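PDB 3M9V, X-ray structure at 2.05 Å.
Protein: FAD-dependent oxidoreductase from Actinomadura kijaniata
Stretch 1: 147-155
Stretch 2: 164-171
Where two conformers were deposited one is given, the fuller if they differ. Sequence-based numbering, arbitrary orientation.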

ATOM      1  N   ASP A 147     -15.513 -22.725 -20.769  1.00 30.62           N
ATOM      2  CA  ASP A 147     -16.905 -22.880 -21.144  1.00 32.20           C
ATOM      3  C   ASP A 147     -17.697 -21.620 -20.859  1.00 33.51           C
ATOM      4  O   ASP A 147     -17.540 -21.034 -19.797  1.00 33.54           O
ATOM      5  N   HIS A 148     -18.524 -21.197 -21.806  1.00 35.11           N
ATOM      6  CA  HIS A 148     -19.574 -20.223 -21.543  1.00 38.31           C
ATOM      7  C   HIS A 148     -20.574 -20.741 -20.497  1.00 41.57           C
ATOM      8  O   HIS A 148     -20.758 -21.948 -20.350  1.00 41.21           O
ATOM      9  N   HIS A 149     -21.261 -19.872 -19.759  1.00 45.63           N
ATOM     10  CA  HIS A 149     -22.031 -20.376 -18.612  1.00 48.76           C
ATOM     11  C   HIS A 149     -23.240 -21.233 -19.005  1.00 49.60           C
ATOM     12  O   HIS A 149     -23.627 -22.158 -18.289  1.00 50.43           O
ATOM     13  N   THR A 150     -23.816 -20.972 -20.173  1.00 50.22           N
ATOM     14  CA  THR A 150     -24.919 -21.787 -20.682  1.00 50.60           C
ATOM     15  C   THR A 150     -24.594 -23.200 -21.180  1.00 49.45           C
ATOM     16  O   THR A 150     -25.519 -23.899 -21.595  1.00 50.40           O
ATOM     17  N   ALA A 151     -23.339 -23.643 -21.145  1.00 47.29           N
ATOM     18  CA  ALA A 151     -22.929 -24.826 -21.904  1.00 44.84           C
ATOM     19  C   ALA A 151     -21.779 -25.594 -21.279  1.00 43.23           C
ATOM     20  O   ALA A 151     -20.865 -24.994 -20.726  1.00 43.85           O
ATOM     21  N   VAL A 152     -21.793 -26.918 -21.387  1.00 40.79           N
ATOM     22  CA  VAL A 152     -20.608 -27.706 -21.076  1.00 39.51           C
ATOM     23  C   VAL A 152     -20.094 -28.428 -22.326  1.00 39.59           C
ATOM     24  O   VAL A 152     -20.766 -29.308 -22.871  1.00 39.19           O
ATOM     25  N   THR A 153     -18.901 -28.064 -22.792  1.00 36.04           N
ATOM     26  CA  THR A 153     -18.504 -28.444 -24.141  1.00 32.71           C
ATOM     27  C   THR A 153     -18.150 -29.926 -24.118  1.00 33.96           C
ATOM     28  O   THR A 153     -17.227 -30.336 -23.415  1.00 33.31           O
ATOM     29  N   THR A 154     -18.868 -30.730 -24.900  1.00 32.96           N
ATOM     30  CA  THR A 154     -18.760 -32.188 -24.793  1.00 33.18           C
ATOM     31  C   THR A 154     -18.538 -32.827 -26.161  1.00 31.74           C
ATOM     32  O   THR A 154     -19.037 -32.344 -27.178  1.00 32.25           O
ATOM     33  N   LEU A 155     -17.758 -33.897 -26.185  1.00 30.82           N
ATOM     34  CA  LEU A 155     -17.525 -34.651 -27.403  1.00 35.66           C
ATOM     35  C   LEU A 155     -18.334 -35.944 -27.308  1.00 37.09           C
ATOM     36  O   LEU A 155     -18.276 -36.655 -26.305  1.00 36.43           O
ATOM     37  N   LEU A 164     -18.666 -35.800 -32.433  1.00 25.84           N
ATOM     38  CA  LEU A 164     -19.465 -34.616 -32.680  1.00 29.68           C
ATOM     39  C   LEU A 164     -19.239 -33.752 -31.438  1.00 28.83           C
ATOM     40  O   LEU A 164     -19.272 -34.232 -30.299  1.00 28.89           O
ATOM     41  N   LEU A 165     -18.982 -32.476 -31.690  1.00 27.81           N
ATOM     42  CA  LEU A 165     -18.549 -31.562 -30.638  1.00 27.45           C
ATOM     43  C   LEU A 165     -19.678 -30.550 -30.485  1.00 27.86           C
ATOM     44  O   LEU A 165     -20.075 -29.905 -31.468  1.00 25.67           O
ATOM     45  N   SER A 166     -20.208 -30.404 -29.275  1.00 26.48           N
ATOM     46  CA  SER A 166     -21.144 -29.312 -29.024  0.50 28.13           C
ATOM     47  C   SER A 166     -20.783 -28.497 -27.787  1.00 28.47           C
ATOM     48  O   SER A 166     -20.314 -29.036 -26.781  1.00 31.31           O
ATOM     49  N   GLY A 167     -21.056 -27.205 -27.841  1.00 29.99           N
ATOM     50  CA  GLY A 167     -20.793 -26.367 -26.679  1.00 27.74           C
ATOM     51  C   GLY A 167     -20.496 -24.958 -27.156  1.00 26.33           C
ATOM     52  O   GLY A 167     -20.920 -24.526 -28.230  1.00 21.08           O
ATOM     53  N   ARG A 168     -19.781 -24.236 -26.302  1.00 26.56           N
ATOM     54  CA  ARG A 168     -19.457 -22.849 -26.581  1.00 28.30           C
ATOM     55  C   ARG A 168     -18.318 -22.458 -25.657  1.00 27.81           C
ATOM     56  O   ARG A 168     -18.349 -22.778 -24.467  1.00 27.28           O
ATOM     57  N   LYS A 169     -17.285 -21.827 -26.213  1.00 26.39           N
ATOM     58  CA  LYS A 169     -16.183 -21.391 -25.352  1.00 26.65           C
ATOM     59  C   LYS A 169     -16.140 -19.866 -25.401  1.00 25.43           C
ATOM     60  O   LYS A 169     -16.567 -19.230 -26.364  1.00 24.77           O
ATOM     61  N   THR A 170     -15.620 -19.273 -24.337  1.00 26.00           N
ATOM     62  CA  THR A 170     -15.666 -17.832 -24.219  1.00 25.59           C
ATOM     63  C   THR A 170     -14.250 -17.276 -24.148  1.00 26.08           C
ATOM     64  O   THR A 170     -13.313 -18.019 -23.863  1.00 27.34           O
ATOM     65  N   LEU A 171     -14.084 -15.989 -24.442  1.00 25.30           N
ATOM     66  CA  LEU A 171     -12.810 -15.310 -24.245  1.00 23.57           C
ATOM     67  C   LEU A 171     -11.722 -15.942 -25.097  1.00 23.68           C
ATOM     68  O   LEU A 171     -10.618 -16.212 -24.615  1.00 22.64           O
TER

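The contact between the two stretches centres on Arg-168, His-148 and Thr-153, which cover the most surface in an interface that buries 676 Å² in all. Stretch 2 is a continuous strand, whereas stretch 1 pairs with it antiparallel at its two ends and bulges between them through a type I turn from His-148 to Ala-151.

At one end, His-148 directs its CA-to-CB bond toward the strand. With chi1 in the t rotamer and chi2 at 99°, its imidazole lies flat against the guanidinium of Arg-168, the two centres 3.9 Å apart and the planes inclined by 26°. Arg-168 leaves its backbone sideways and reaches this position through chi1 and chi2 values between the usual wells (130° and 120°), followed by chi3 near p. The backbone pairs here too, His-148 N donating to Arg-168 O at 3.1 Å, while His-148 ND1 and Arg-168 NH1 have partners elsewhere in the structure. Near the base of the Arg-168 side chain, Ala-151 also points toward the strand, its CB 4.1 Å from Arg-168 N.

Thr-153 organises the polar centre. Its m rotamer sets OG1 to donate to Asp-147 OD1 at 2.8 Å and to accept from Arg-168 N at 3.3 Å, so a side chain serves the strand amide. Gly-167 leaves room for this hydroxyl: its CA lies 3.6 Å from Thr-153 OG1, and an ideally placed CB would come within 2.3 Å of the same oxygen. Its backbone angles independently call for glycine.

Asp-147 and Lys-169 both start away from the opposing stretch, yet their ends meet. Lys-169, with chi1 and chi2 both m and the rest of the chain extended, brings NZ to 2.6 Å from Asp-147 OD1 in a salt bridge. Asp-147, also m at chi1, uses OD2 to accept from Thr-153 N at 3.2 Å, so one carboxylate links Asp-147 to Thr-153, across the turn, and to the neighbouring strand.

Beyond Thr-153 the contact becomes regular sheet. Thr-154 and Ser-166 form a hydrogen-bonded pair, Thr-154 N to Ser-166 O at 2.9 Å and Ser-166 N to Thr-154 O at 3.1 Å, with their side chains (p and m) on one face. Leu-155 and Leu-165 share the other face, where Leu-155 CD2 packs 3.9 Å from Leu-165 CB. Leu-165, t at chi1 and p at chi2, also carries CD1 to 3.5 Å from Thr-153 CG2, joining this apolar patch to the central threonine.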

ATOM      1  CB  ASP A 147     -17.530 -24.054 -20.395  1.00 32.92           C
ATOM      2  CG  ASP A 147     -17.294 -25.362 -21.100  1.00 35.11           C
ATOM      3  OD1 ASP A 147     -16.826 -25.346 -22.258  1.00 33.21           O
ATOM      4  OD2 ASP A 147     -17.549 -26.409 -20.475  1.00 37.93           O
ATOM      5  CB  HIS A 148     -20.305 -19.953 -22.855  1.00 37.69           C
ATOM      6  CG  HIS A 148     -21.365 -18.902 -22.750  1.00 42.07           C
ATOM      7  ND1 HIS A 148     -21.153 -17.594 -23.135  1.00 41.72           N
ATOM      8  CD2 HIS A 148     -22.638 -18.960 -22.291  1.00 42.06           C
ATOM      9  CE1 HIS A 148     -22.257 -16.896 -22.935  1.00 44.97           C
ATOM     10  NE2 HIS A 148     -23.173 -17.702 -22.427  1.00 46.01           N
ATOM     11  CB  HIS A 149     -22.380 -19.255 -17.626  1.00 49.10           C
ATOM     12  CG  HIS A 149     -23.371 -18.265 -18.152  1.00 53.84           C
ATOM     13  ND1 HIS A 149     -24.731 -18.490 -18.128  1.00 59.68           N
ATOM     14  CD2 HIS A 149     -23.198 -17.056 -18.738  1.00 57.70           C
ATOM     15  CE1 HIS A 149     -25.356 -17.456 -18.664  1.00 60.08           C
ATOM     16  NE2 HIS A 149     -24.449 -16.572 -19.040  1.00 59.21           N
ATOM     17  CB  THR A 150     -25.634 -21.122 -21.877  1.00 50.85           C
ATOM     18  OG1 THR A 150     -24.816 -21.251 -23.048  1.00 52.57           O
ATOM     19  CG2 THR A 150     -25.963 -19.653 -21.615  1.00 52.47           C
ATOM     20  CB  ALA A 151     -22.520 -24.444 -23.323  1.00 44.55           C
ATOM     21  CB  VAL A 152     -20.869 -28.684 -19.926  1.00 40.47           C
ATOM     22  CG1 VAL A 152     -22.254 -29.294 -20.092  1.00 43.48           C
ATOM     23  CG2 VAL A 152     -19.782 -29.741 -19.844  1.00 39.30           C
ATOM     24  CB  THR A 153     -17.309 -27.603 -24.622  1.00 33.01           C
ATOM     25  OG1 THR A 153     -17.731 -26.242 -24.750  1.00 25.63           O
ATOM     26  CG2 THR A 153     -16.793 -28.104 -25.972  1.00 30.14           C
ATOM     27  CB  THR A 154     -20.038 -32.784 -24.147  1.00 32.31           C
ATOM     28  OG1 THR A 154     -21.169 -32.347 -24.899  1.00 40.07           O
ATOM     29  CG2 THR A 154     -20.291 -32.155 -22.802  1.00 35.79           C
ATOM     30  CB  LEU A 155     -16.053 -35.045 -27.535  1.00 34.04           C
ATOM     31  CG  LEU A 155     -14.976 -34.366 -28.381  1.00 38.61           C
ATOM     32  CD1 LEU A 155     -13.745 -35.264 -28.352  1.00 35.38           C
ATOM     33  CD2 LEU A 155     -15.403 -34.093 -29.820  1.00 31.17           C
ATOM     34  CB  LEU A 164     -20.957 -34.925 -32.872  1.00 28.13           C
ATOM     35  CG  LEU A 164     -21.278 -35.828 -34.075  1.00 32.40           C
ATOM     36  CD1 LEU A 164     -22.708 -36.352 -33.966  1.00 32.61           C
ATOM     37  CD2 LEU A 164     -21.142 -34.992 -35.333  1.00 27.91           C
ATOM     38  CB  LEU A 165     -17.240 -30.876 -31.045  1.00 26.46           C
ATOM     39  CG  LEU A 165     -16.727 -29.731 -30.159  1.00 27.08           C
ATOM     40  CD1 LEU A 165     -16.380 -30.238 -28.745  1.00 23.64           C
ATOM     41  CD2 LEU A 165     -15.518 -29.084 -30.819  1.00 26.73           C
ATOM     42  CB  SER A 166     -22.570 -29.848 -28.864  0.50 27.92           C
ATOM     43  OG  SER A 166     -23.093 -30.293 -30.103  0.50 25.22           O
ATOM     44  CB  ARG A 168     -20.678 -21.943 -26.466  1.00 28.57           C
ATOM     45  CG  ARG A 168     -20.432 -20.741 -25.608  1.00 38.38           C
ATOM     46  CD  ARG A 168     -20.631 -19.444 -26.343  1.00 40.92           C
ATOM     47  NE  ARG A 168     -22.019 -19.021 -26.441  1.00 43.71           N
ATOM     48  CZ  ARG A 168     -22.427 -17.757 -26.556  1.00 44.14           C
ATOM     49  NH1 ARG A 168     -21.586 -16.738 -26.525  1.00 41.86           N
ATOM     50  NH2 ARG A 168     -23.713 -17.490 -26.684  1.00 40.77           N
ATOM     51  CB  LYS A 169     -14.836 -21.952 -25.820  1.00 25.59           C
ATOM     52  CG  LYS A 169     -14.705 -23.460 -25.684  1.00 26.96           C
ATOM     53  CD  LYS A 169     -14.578 -23.886 -24.215  1.00 27.90           C
ATOM     54  CE  LYS A 169     -14.132 -25.338 -24.069  1.00 26.88           C
ATOM     55  NZ  LYS A 169     -14.291 -25.760 -22.636  1.00 25.02           N
ATOM     56  CB  THR A 170     -16.517 -17.440 -23.005  1.00 27.44           C
ATOM     57  OG1 THR A 170     -16.742 -16.029 -23.077  1.00 30.64           O
ATOM     58  CG2 THR A 170     -15.870 -17.876 -21.708  1.00 20.79           C
ATOM     59  CB  LEU A 171     -12.412 -15.200 -22.765  1.00 23.87           C
ATOM     60  CG  LEU A 171     -13.388 -14.446 -21.853  1.00 24.18           C
ATOM     61  CD1 LEU A 171     -12.864 -14.361 -20.404  1.00 29.41           C
ATOM     62  CD2 LEU A 171     -13.777 -13.048 -22.337  1.00 26.31           C
TER